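Side-chain contacts in DUF327 domain-containing protein (Thermotoga maritima MSB8, PDB 2P61), which is of unknown function but folds into an all-helical, up-and-down bundle of four helices: residues 55-60 and 148-153; 65-70 and 136-141; 85-90 and 112-117. All coordinates share one frame; numbering follows the deposited sequence.

Interaction 1 of 3, residues 55-60 and 148-153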
loop_
_atom_site.group_PDB
_atom_site.type_symbol
_atom_site.label_atom_id
_atom_site.label_comp_id
_atom_site.label_asym_id
_atom_site.label_seq_id
_atom_site.Cartn_x
_atom_site.Cartn_y
_atom_site.Cartn_z
ATOM N N GLU A 55 -3.406 6.427 -8.308
ATOM C CA GLU A 55 -2.077 6.094 -8.832
ATOM C C GLU A 55 -1.204 5.374 -7.823
ATOM O O GLU A 55 -0.295 4.691 -8.203
ATOM C CB GLU A 55 -1.328 7.361 -9.283
ATOM C CG GLU A 55 -1.698 7.906 -10.664
ATOM C CD GLU A 55 -1.185 9.366 -10.936
ATOM O OE1 GLU A 55 -0.079 9.770 -10.425
ATOM O OE2 GLU A 55 -1.930 10.111 -11.648
ATOM N N ALA A 56 -1.411 5.550 -6.535
ATOM C CA ALA A 56 -0.462 5.012 -5.595
ATOM C C ALA A 56 -0.928 3.606 -5.421
ATOM O O ALA A 56 -0.116 2.714 -5.159
ATOM C CB ALA A 56 -0.513 5.752 -4.277
ATOM N N VAL A 57 -2.243 3.398 -5.546
ATOM C CA VAL A 57 -2.776 2.054 -5.432
ATOM C C VAL A 57 -2.225 1.234 -6.571
ATOM O O VAL A 57 -1.771 0.134 -6.341
ATOM C CB VAL A 57 -4.298 1.971 -5.473
ATOM C CG1 VAL A 57 -4.671 0.573 -5.852
ATOM C CG2 VAL A 57 -4.843 2.209 -4.103
ATOM N N GLU A 58 -2.205 1.799 -7.778
ATOM C CA GLU A 58 -1.751 1.074 -8.933
ATOM C C GLU A 58 -0.331 0.683 -8.772
ATOM O O GLU A 58 -0.014 -0.462 -9.112
ATOM C CB GLU A 58 -1.971 1.829 -10.190
ATOM C CG GLU A 58 -3.457 1.874 -10.480
ATOM C CD GLU A 58 -3.850 2.933 -11.516
ATOM O OE1 GLU A 58 -2.963 3.707 -12.025
ATOM O OE2 GLU A 58 -5.072 2.977 -11.816
ATOM N N GLU A 59 0.508 1.566 -8.193
ATOM C CA GLU A 59 1.937 1.290 -8.121
ATOM C C GLU A 59 2.154 0.202 -7.096
ATOM O O GLU A 59 3.064 -0.600 -7.261
ATOM C CB GLU A 59 2.827 2.555 -7.914
ATOM C CG GLU A 59 4.422 2.388 -8.027
ATOM C CD GLU A 59 4.930 1.773 -9.395
ATOM O OE1 GLU A 59 6.126 1.323 -9.432
ATOM O OE2 GLU A 59 4.180 1.715 -10.451
ATOM N N VAL A 60 1.327 0.137 -6.060
ATOM C CA VAL A 60 1.383 -1.004 -5.108
ATOM C C VAL A 60 1.100 -2.394 -5.793
ATOM O O VAL A 60 1.804 -3.391 -5.476
ATOM C CB VAL A 60 0.354 -0.904 -4.001
ATOM C CG1 VAL A 60 0.446 -2.117 -3.161
ATOM C CG2 VAL A 60 0.563 0.417 -3.111
ATOM N N LEU A 148 -5.136 -6.104 1.740
ATOM C CA LEU A 148 -5.226 -5.168 2.870
ATOM C C LEU A 148 -5.065 -3.709 2.465
ATOM O O LEU A 148 -5.570 -2.803 3.130
ATOM C CB LEU A 148 -4.160 -5.462 3.937
ATOM C CG LEU A 148 -4.157 -6.851 4.606
ATOM C CD1 LEU A 148 -2.872 -6.943 5.441
ATOM C CD2 LEU A 148 -5.353 -6.980 5.429
ATOM N N ILE A 149 -4.352 -3.489 1.375
ATOM C CA ILE A 149 -4.178 -2.155 0.956
ATOM C C ILE A 149 -5.440 -1.698 0.342
ATOM O O ILE A 149 -5.835 -0.589 0.621
ATOM C CB ILE A 149 -2.916 -1.968 0.098
ATOM C CG1 ILE A 149 -1.729 -1.873 1.066
ATOM C CG2 ILE A 149 -3.060 -0.745 -0.894
ATOM C CD1 ILE A 149 -0.536 -2.490 0.451
ATOM N N LEU A 150 -6.105 -2.548 -0.431
ATOM C CA LEU A 150 -7.424 -2.254 -1.017
ATOM C C LEU A 150 -8.570 -2.120 0.008
ATOM O O LEU A 150 -9.495 -1.351 -0.209
ATOM C CB LEU A 150 -7.785 -3.278 -2.112
ATOM C CG LEU A 150 -6.939 -3.324 -3.383
ATOM C CD1 LEU A 150 -7.199 -4.604 -4.073
ATOM C CD2 LEU A 150 -7.178 -2.116 -4.371
ATOM N N ASN A 151 -8.565 -2.851 1.116
ATOM C CA ASN A 151 -9.513 -2.444 2.192
ATOM C C ASN A 151 -9.302 -0.990 2.552
ATOM O O ASN A 151 -10.228 -0.199 2.411
ATOM C CB ASN A 151 -9.360 -3.247 3.475
ATOM C CG ASN A 151 -9.594 -4.732 3.259
ATOM O OD1 ASN A 151 -9.079 -5.552 4.025
ATOM N ND2 ASN A 151 -10.391 -5.097 2.243
ATOM N N LEU A 152 -8.075 -0.662 2.974
ATOM C CA LEU A 152 -7.617 0.701 3.268
ATOM C C LEU A 152 -8.045 1.696 2.230
ATOM O O LEU A 152 -8.515 2.739 2.548
ATOM C CB LEU A 152 -6.074 0.748 3.393
ATOM C CG LEU A 152 -5.587 0.281 4.775
ATOM C CD1 LEU A 152 -4.108 0.306 4.969
ATOM C CD2 LEU A 152 -6.271 1.101 5.798
ATOM N N TYR A 153 -7.903 1.390 0.975
ATOM C CA TYR A 153 -8.367 2.321 -0.004
ATOM C C TYR A 153 -9.872 2.568 0.087
ATOM O O TYR A 153 -10.345 3.633 -0.268
ATOM C CB TYR A 153 -8.039 1.743 -1.365
ATOM C CG TYR A 153 -8.261 2.610 -2.554
ATOM C CD1 TYR A 153 -8.105 4.001 -2.521
ATOM C CD2 TYR A 153 -8.555 2.042 -3.732
ATOM C CE1 TYR A 153 -8.275 4.770 -3.677
ATOM C CE2 TYR A 153 -8.713 2.796 -4.875
ATOM C CZ TYR A 153 -8.565 4.129 -4.848
ATOM O OH TYR A 153 -8.756 4.758 -6.041
#
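Val57 takes part in two of the three side-chain pairs of this contact, which is wholly apolar across the two segments, and its two methyls serve different partners. The CH-pi contact belongs to CG2, which sits over the centre of one face of the Tyr153 ring, 3.8 Å from the ring centroid and 13° off the ring normal. With CG anti to the backbone N (chi1 -172°), the Tyr153 ring is carried toward helix 37-69, where it crosses Val57 at about a right angle. The segments run antiparallel, at 172° with axes 11.0 Å apart, as paired helices of a four-helix bundle, here helix 37-69 against helix 138-153. Aliphatic contacts make up the rest. Val57 CG1 meets Leu150 CD2 at 4.0 Å on the more exposed flank, and one turn on, Val60 CG1 touches Ile149 CD1 at 3.8 Å, the CD1 end of the isoleucine reaching over to the valine. Phe86 of helix 73-95 packs on both valines, while the tyrosine also touches Leu53 and Glu54. An alanine in place of Tyr153 would remove the ring, and Val57 CG2 would probably be left without the flat surface it lies on.

Interaction 2 of 3, residues 65-70 and 136-141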
loop_
_atom_site.group_PDB
_atom_site.type_symbol
_atom_site.label_atom_id
_atom_site.label_comp_id
_atom_site.label_asym_id
_atom_site.label_seq_id
_atom_site.Cartn_x
_atom_site.Cartn_y
_atom_site.Cartn_z
ATOM N N ASN A 65 3.112 -7.263 -8.355
ATOM C CA ASN A 65 3.136 -8.174 -9.496
ATOM C C ASN A 65 4.553 -8.327 -10.048
ATOM O O ASN A 65 5.054 -9.482 -10.220
ATOM C CB ASN A 65 2.009 -7.874 -10.521
ATOM C CG ASN A 65 0.585 -8.509 -10.087
ATOM O OD1 ASN A 65 0.472 -9.728 -9.793
ATOM N ND2 ASN A 65 -0.467 -7.703 -10.104
ATOM N N GLU A 66 5.280 -7.219 -10.226
ATOM C CA GLU A 66 6.695 -7.375 -10.644
ATOM C C GLU A 66 7.583 -8.070 -9.606
ATOM O O GLU A 66 8.477 -8.845 -9.946
ATOM C CB GLU A 66 7.314 -6.047 -10.983
ATOM C CG GLU A 66 8.583 -6.176 -11.852
ATOM C CD GLU A 66 8.280 -6.347 -13.341
ATOM O OE1 GLU A 66 7.265 -5.808 -13.802
ATOM O OE2 GLU A 66 9.051 -7.026 -14.030
ATOM N N LEU A 67 7.346 -7.824 -8.318
ATOM C CA LEU A 67 8.202 -8.485 -7.319
ATOM C C LEU A 67 8.050 -9.984 -7.567
ATOM O O LEU A 67 9.059 -10.671 -7.660
ATOM C CB LEU A 67 7.887 -8.076 -5.899
ATOM C CG LEU A 67 8.472 -8.805 -4.672
ATOM C CD1 LEU A 67 10.044 -8.748 -4.534
ATOM C CD2 LEU A 67 7.710 -8.268 -3.350
ATOM N N VAL A 68 6.804 -10.444 -7.790
ATOM C CA VAL A 68 6.456 -11.881 -8.004
ATOM C C VAL A 68 7.196 -12.561 -9.151
ATOM O O VAL A 68 7.536 -13.717 -9.032
ATOM C CB VAL A 68 4.893 -12.086 -8.150
ATOM C CG1 VAL A 68 4.475 -13.545 -8.331
ATOM C CG2 VAL A 68 4.228 -11.580 -6.911
ATOM N N ARG A 69 7.414 -11.824 -10.235
ATOM C CA ARG A 69 8.057 -12.234 -11.483
ATOM C C ARG A 69 9.547 -12.368 -11.273
ATOM O O ARG A 69 10.141 -13.349 -11.694
ATOM C CB ARG A 69 7.756 -11.214 -12.599
ATOM C CG ARG A 69 6.265 -11.044 -12.908
ATOM C CD ARG A 69 5.820 -10.342 -14.273
ATOM N NE ARG A 69 6.517 -10.668 -15.517
ATOM C CZ ARG A 69 6.095 -11.512 -16.500
ATOM N NH1 ARG A 69 4.967 -12.243 -16.444
ATOM N NH2 ARG A 69 6.867 -11.668 -17.565
ATOM N N SER A 70 10.184 -11.385 -10.645
ATOM C CA SER A 70 11.590 -11.597 -10.169
ATOM C C SER A 70 11.833 -11.018 -8.777
ATOM O O SER A 70 11.851 -9.783 -8.596
ATOM C CB SER A 70 12.633 -11.045 -11.183
ATOM O OG SER A 70 12.446 -9.660 -11.431
ATOM N N ILE A 136 8.244 -19.859 0.826
ATOM C CA ILE A 136 7.842 -18.499 0.843
ATOM C C ILE A 136 6.409 -18.398 0.484
ATOM O O ILE A 136 5.675 -17.882 1.290
ATOM C CB ILE A 136 8.763 -17.525 0.108
ATOM C CG1 ILE A 136 8.406 -16.075 0.519
ATOM C CG2 ILE A 136 8.673 -17.656 -1.321
ATOM C CD1 ILE A 136 9.461 -15.056 0.171
ATOM N N ASN A 137 5.957 -18.905 -0.669
ATOM C CA ASN A 137 4.585 -18.592 -1.141
ATOM C C ASN A 137 4.384 -17.124 -1.449
ATOM O O ASN A 137 3.400 -16.516 -0.987
ATOM C CB ASN A 137 3.490 -19.029 -0.140
ATOM C CG ASN A 137 3.323 -20.515 -0.078
ATOM O OD1 ASN A 137 3.551 -21.240 -1.028
ATOM N ND2 ASN A 137 2.940 -20.977 1.046
ATOM N N LEU A 138 5.261 -16.598 -2.284
ATOM C CA LEU A 138 5.300 -15.188 -2.577
ATOM C C LEU A 138 4.118 -14.571 -3.320
ATOM O O LEU A 138 3.741 -13.488 -2.962
ATOM C CB LEU A 138 6.602 -14.827 -3.291
ATOM C CG LEU A 138 6.891 -13.375 -3.645
ATOM C CD1 LEU A 138 6.959 -12.469 -2.432
ATOM C CD2 LEU A 138 8.220 -13.346 -4.410
ATOM N N ALA A 139 3.533 -15.208 -4.354
ATOM C CA ALA A 139 2.400 -14.678 -5.035
ATOM C C ALA A 139 1.380 -14.469 -3.952
ATOM O O ALA A 139 0.862 -13.360 -3.848
ATOM C CB ALA A 139 1.924 -15.608 -6.031
ATOM N N ALA A 140 1.143 -15.463 -3.067
ATOM C CA ALA A 140 0.025 -15.382 -2.084
ATOM C C ALA A 140 0.250 -14.393 -0.945
ATOM O O ALA A 140 -0.702 -13.825 -0.453
ATOM C CB ALA A 140 -0.299 -16.701 -1.491
ATOM N N ARG A 141 1.485 -14.267 -0.464
ATOM C CA ARG A 141 1.888 -13.178 0.448
ATOM C C ARG A 141 1.558 -11.839 -0.163
ATOM O O ARG A 141 1.144 -10.946 0.553
ATOM C CB ARG A 141 3.386 -13.221 0.676
ATOM C CG ARG A 141 3.723 -14.335 1.581
ATOM C CD ARG A 141 5.128 -14.249 2.044
ATOM N NE ARG A 141 5.395 -15.411 2.874
ATOM C CZ ARG A 141 5.175 -15.430 4.168
ATOM N NH1 ARG A 141 4.768 -14.327 4.802
ATOM N NH2 ARG A 141 5.404 -16.543 4.817
#
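Val68 straddles Ala139 with both of its methyls. CG1 lies anti to the backbone N (chi1 -178°) and comes to 4.0 Å from Ala139 CB, and both branches, Val68 CG1 and CG2, lie 4.1 Å from Ala139 CA. With nothing longer than a methyl on the alanine, the two backbones come near each other: Val68 CA and Ala139 CA are 5.8 Å apart. On the more buried side Leu138 points toward helix 37-69, and its two methyls divide the work. Leu138 CD2 lies against backbone, 4.3 Å from both Val68 CA and Leu67 O, while Leu138 CD1 faces Leu67 CD2 at 4.4 Å, a looser meeting of branch ends. Leu67 reaches further inward to Leu76, Tyr79 and Ile142, and Leu138 also packs on Leu124. No hydrogen bond spans the two segments. A side-chain bond within 136-141 ties the first turn of helix 138-153 back to the residues just before it: Arg141 NE donates to Ile136 O at 2.9 Å (N-H...O 155°), the oxygen lying almost in the guanidinium plane and the donor tilted 30° from the carbonyl plane. Asn137, at the N-cap position, adds no side-chain cap. The last turn of one helix thus packs against the first turn of another, as expected where two antiparallel helices meet at one end of a helical bundle.

Interaction 3 of 3, residues 85-90 and 112-117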
loop_
_atom_site.group_PDB
_atom_site.type_symbol
_atom_site.label_atom_id
_atom_site.label_comp_id
_atom_site.label_asym_id
_atom_site.label_seq_id
_atom_site.Cartn_x
_atom_site.Cartn_y
_atom_site.Cartn_z
ATOM N N GLU A 85 4.381 5.093 0.257
ATOM C CA GLU A 85 3.694 6.174 -0.320
ATOM C C GLU A 85 2.209 5.905 -0.196
ATOM O O GLU A 85 1.466 6.804 0.250
ATOM C CB GLU A 85 4.131 6.344 -1.736
ATOM C CG GLU A 85 5.025 7.589 -2.011
ATOM C CD GLU A 85 6.349 7.567 -1.246
ATOM O OE1 GLU A 85 7.240 6.741 -1.605
ATOM O OE2 GLU A 85 6.486 8.368 -0.279
ATOM N N PHE A 86 1.718 4.680 -0.495
ATOM C CA PHE A 86 0.257 4.511 -0.298
ATOM C C PHE A 86 -0.183 4.939 1.139
ATOM O O PHE A 86 -1.138 5.683 1.289
ATOM C CB PHE A 86 -0.313 3.156 -0.769
ATOM C CG PHE A 86 -1.756 3.020 -0.493
ATOM C CD1 PHE A 86 -2.676 3.514 -1.370
ATOM C CD2 PHE A 86 -2.199 2.484 0.684
ATOM C CE1 PHE A 86 -4.024 3.495 -1.095
ATOM C CE2 PHE A 86 -3.555 2.435 0.965
ATOM C CZ PHE A 86 -4.445 2.967 0.073
ATOM N N LEU A 87 0.536 4.543 2.172
ATOM C CA LEU A 87 0.055 4.779 3.593
ATOM C C LEU A 87 0.012 6.303 4.082
ATOM O O LEU A 87 -0.780 6.663 4.962
ATOM C CB LEU A 87 0.791 3.855 4.616
ATOM C CG LEU A 87 0.591 2.352 4.397
ATOM C CD1 LEU A 87 1.289 1.408 5.314
ATOM C CD2 LEU A 87 -0.928 1.965 4.482
ATOM N N LYS A 88 0.884 7.147 3.508
ATOM C CA LYS A 88 0.867 8.603 3.695
ATOM C C LYS A 88 -0.438 9.169 3.129
ATOM O O LYS A 88 -1.212 9.822 3.827
ATOM C CB LYS A 88 2.093 9.237 2.989
ATOM C CG LYS A 88 3.387 9.000 3.796
ATOM C CD LYS A 88 4.695 9.597 3.168
ATOM C CE LYS A 88 5.964 8.907 3.871
ATOM N NZ LYS A 88 7.291 9.031 3.039
ATOM N N LEU A 89 -0.712 8.900 1.865
ATOM C CA LEU A 89 -1.869 9.494 1.275
ATOM C C LEU A 89 -3.145 9.135 1.995
ATOM O O LEU A 89 -3.849 10.032 2.361
ATOM C CB LEU A 89 -1.938 9.203 -0.204
ATOM C CG LEU A 89 -0.873 9.918 -1.027
ATOM C CD1 LEU A 89 -0.337 8.944 -2.146
ATOM C CD2 LEU A 89 -1.502 11.176 -1.598
ATOM N N ILE A 90 -3.445 7.849 2.217
ATOM C CA ILE A 90 -4.646 7.427 2.963
ATOM C C ILE A 90 -4.705 7.944 4.407
ATOM O O ILE A 90 -5.802 8.261 4.859
ATOM C CB ILE A 90 -4.863 5.864 2.986
ATOM C CG1 ILE A 90 -6.356 5.498 3.067
ATOM C CG2 ILE A 90 -4.064 5.194 4.117
ATOM C CD1 ILE A 90 -7.051 5.397 1.714
ATOM N N LEU A 112 -4.688 -0.516 12.779
ATOM C CA LEU A 112 -4.460 -1.922 13.012
ATOM C C LEU A 112 -4.128 -2.572 11.688
ATOM O O LEU A 112 -3.413 -3.595 11.637
ATOM C CB LEU A 112 -5.661 -2.616 13.721
ATOM C CG LEU A 112 -6.138 -2.152 15.137
ATOM C CD1 LEU A 112 -7.543 -2.625 15.454
ATOM C CD2 LEU A 112 -5.167 -2.673 16.193
ATOM N N VAL A 113 -4.567 -1.966 10.596
ATOM C CA VAL A 113 -4.256 -2.600 9.340
ATOM C C VAL A 113 -2.823 -2.290 8.909
ATOM O O VAL A 113 -2.070 -3.192 8.515
ATOM C CB VAL A 113 -5.228 -2.232 8.271
ATOM C CG1 VAL A 113 -4.597 -2.523 6.948
ATOM C CG2 VAL A 113 -6.596 -2.977 8.488
ATOM N N VAL A 114 -2.421 -1.020 9.011
ATOM C CA VAL A 114 -1.022 -0.660 8.925
ATOM C C VAL A 114 -0.162 -1.550 9.826
ATOM O O VAL A 114 0.764 -2.158 9.355
ATOM C CB VAL A 114 -0.858 0.843 9.242
ATOM C CG1 VAL A 114 0.637 1.234 9.457
ATOM C CG2 VAL A 114 -1.581 1.697 8.150
ATOM N N GLU A 115 -0.443 -1.666 11.108
ATOM C CA GLU A 115 0.259 -2.667 11.924
ATOM C C GLU A 115 0.324 -4.054 11.232
ATOM O O GLU A 115 1.374 -4.684 11.243
ATOM C CB GLU A 115 -0.413 -2.825 13.290
ATOM C CG GLU A 115 0.401 -2.459 14.521
ATOM C CD GLU A 115 -0.175 -3.108 15.878
ATOM O OE1 GLU A 115 -0.630 -4.296 15.878
ATOM O OE2 GLU A 115 -0.148 -2.401 16.946
ATOM N N GLU A 116 -0.785 -4.525 10.628
ATOM C CA GLU A 116 -0.762 -5.817 9.932
ATOM C C GLU A 116 0.126 -5.848 8.699
ATOM O O GLU A 116 0.806 -6.843 8.455
ATOM C CB GLU A 116 -2.149 -6.228 9.513
ATOM C CG GLU A 116 -2.508 -7.604 9.961
ATOM C CD GLU A 116 -3.831 -8.147 9.372
ATOM O OE1 GLU A 116 -3.754 -9.333 8.888
ATOM O OE2 GLU A 116 -4.908 -7.418 9.402
ATOM N N VAL A 117 0.092 -4.779 7.907
ATOM C CA VAL A 117 0.830 -4.692 6.659
ATOM C C VAL A 117 2.303 -4.793 6.969
ATOM O O VAL A 117 3.028 -5.556 6.321
ATOM C CB VAL A 117 0.592 -3.342 6.024
ATOM C CG1 VAL A 117 1.721 -2.964 5.073
ATOM C CG2 VAL A 117 -0.693 -3.327 5.321
#
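Val117 N donates to Val113 O at 2.7 Å, the shortest polar bond within the two segments and an ordinary i-to-i+4 helical link; it belongs to the turn that carries Val114 and Val117 toward Leu87. Across the segments the meeting is entirely apolar, and Leu87 is its centre. Its side chain runs alongside that of Val114, the two sliding past each other in opposite directions, so that branch lies beside branch. Val114 CG2 is set against both leucine methyls, 3.7 Å from Leu87 CD2 and 4.0 Å from Leu87 CD1. The other valine branch, Val114 CG1, is grazed by Leu87 CD1 at 4.2 Å. One turn further along helix 105-129, Val117 CG1 approaches Leu87 CD1 at 4.4 Å, so a single leucine side chain bridges two successive turns of the partner helix. The reach comes from its extended form: CG is anti to the carbonyl carbon (chi1 -61°), CD1 prolongs the chain toward Val117, and CD2 branches off to Val114 CG2. The backbones stay well apart, with 7.7 Å between Leu87 CA and Val114 CA. Lys88 and Glu85 lie away from the interface and pair with each other in a weak salt bridge, Lys88 NZ to Glu85 OE2 at 3.5 Å, a pairing within helix 73-95. Segment 112-117 falls within a predicted coiled coil, consistent with valines lining one side of its helix. The two helices run in opposite senses, and helix 138-153 packs against both: Leu152 touches Leu87 and Val113. Phe86, beside Leu87 in sequence, turns instead to Leu53, Val57 and Val60 of helix 37-69 and to Ile149 and Leu152, so this helix pair backs onto the core of the bundle.

Overall arrangement
From the N terminus, helix 37-69 supplies 55-60 and then 65-70, helix 73-95 supplies 85-90, and helix 105-129 supplies 112-117; the return through helix 138-153 brings 136-141 and finally 148-153. The contacts therefore nest without crossing: interaction 3 closes the innermost loop, interaction 2 encloses it, and interaction 1 encloses both. Interactions 1 and 2 join the same two helices, with centres about 17 Å apart, one near the centre of the molecule and one toward an end of the bundle. Interaction 3 joins the two middle helices and touches interaction 1, notably through Val57 on Phe86 and Leu152 on Val113, whereas interactions 2 and 3 do not touch.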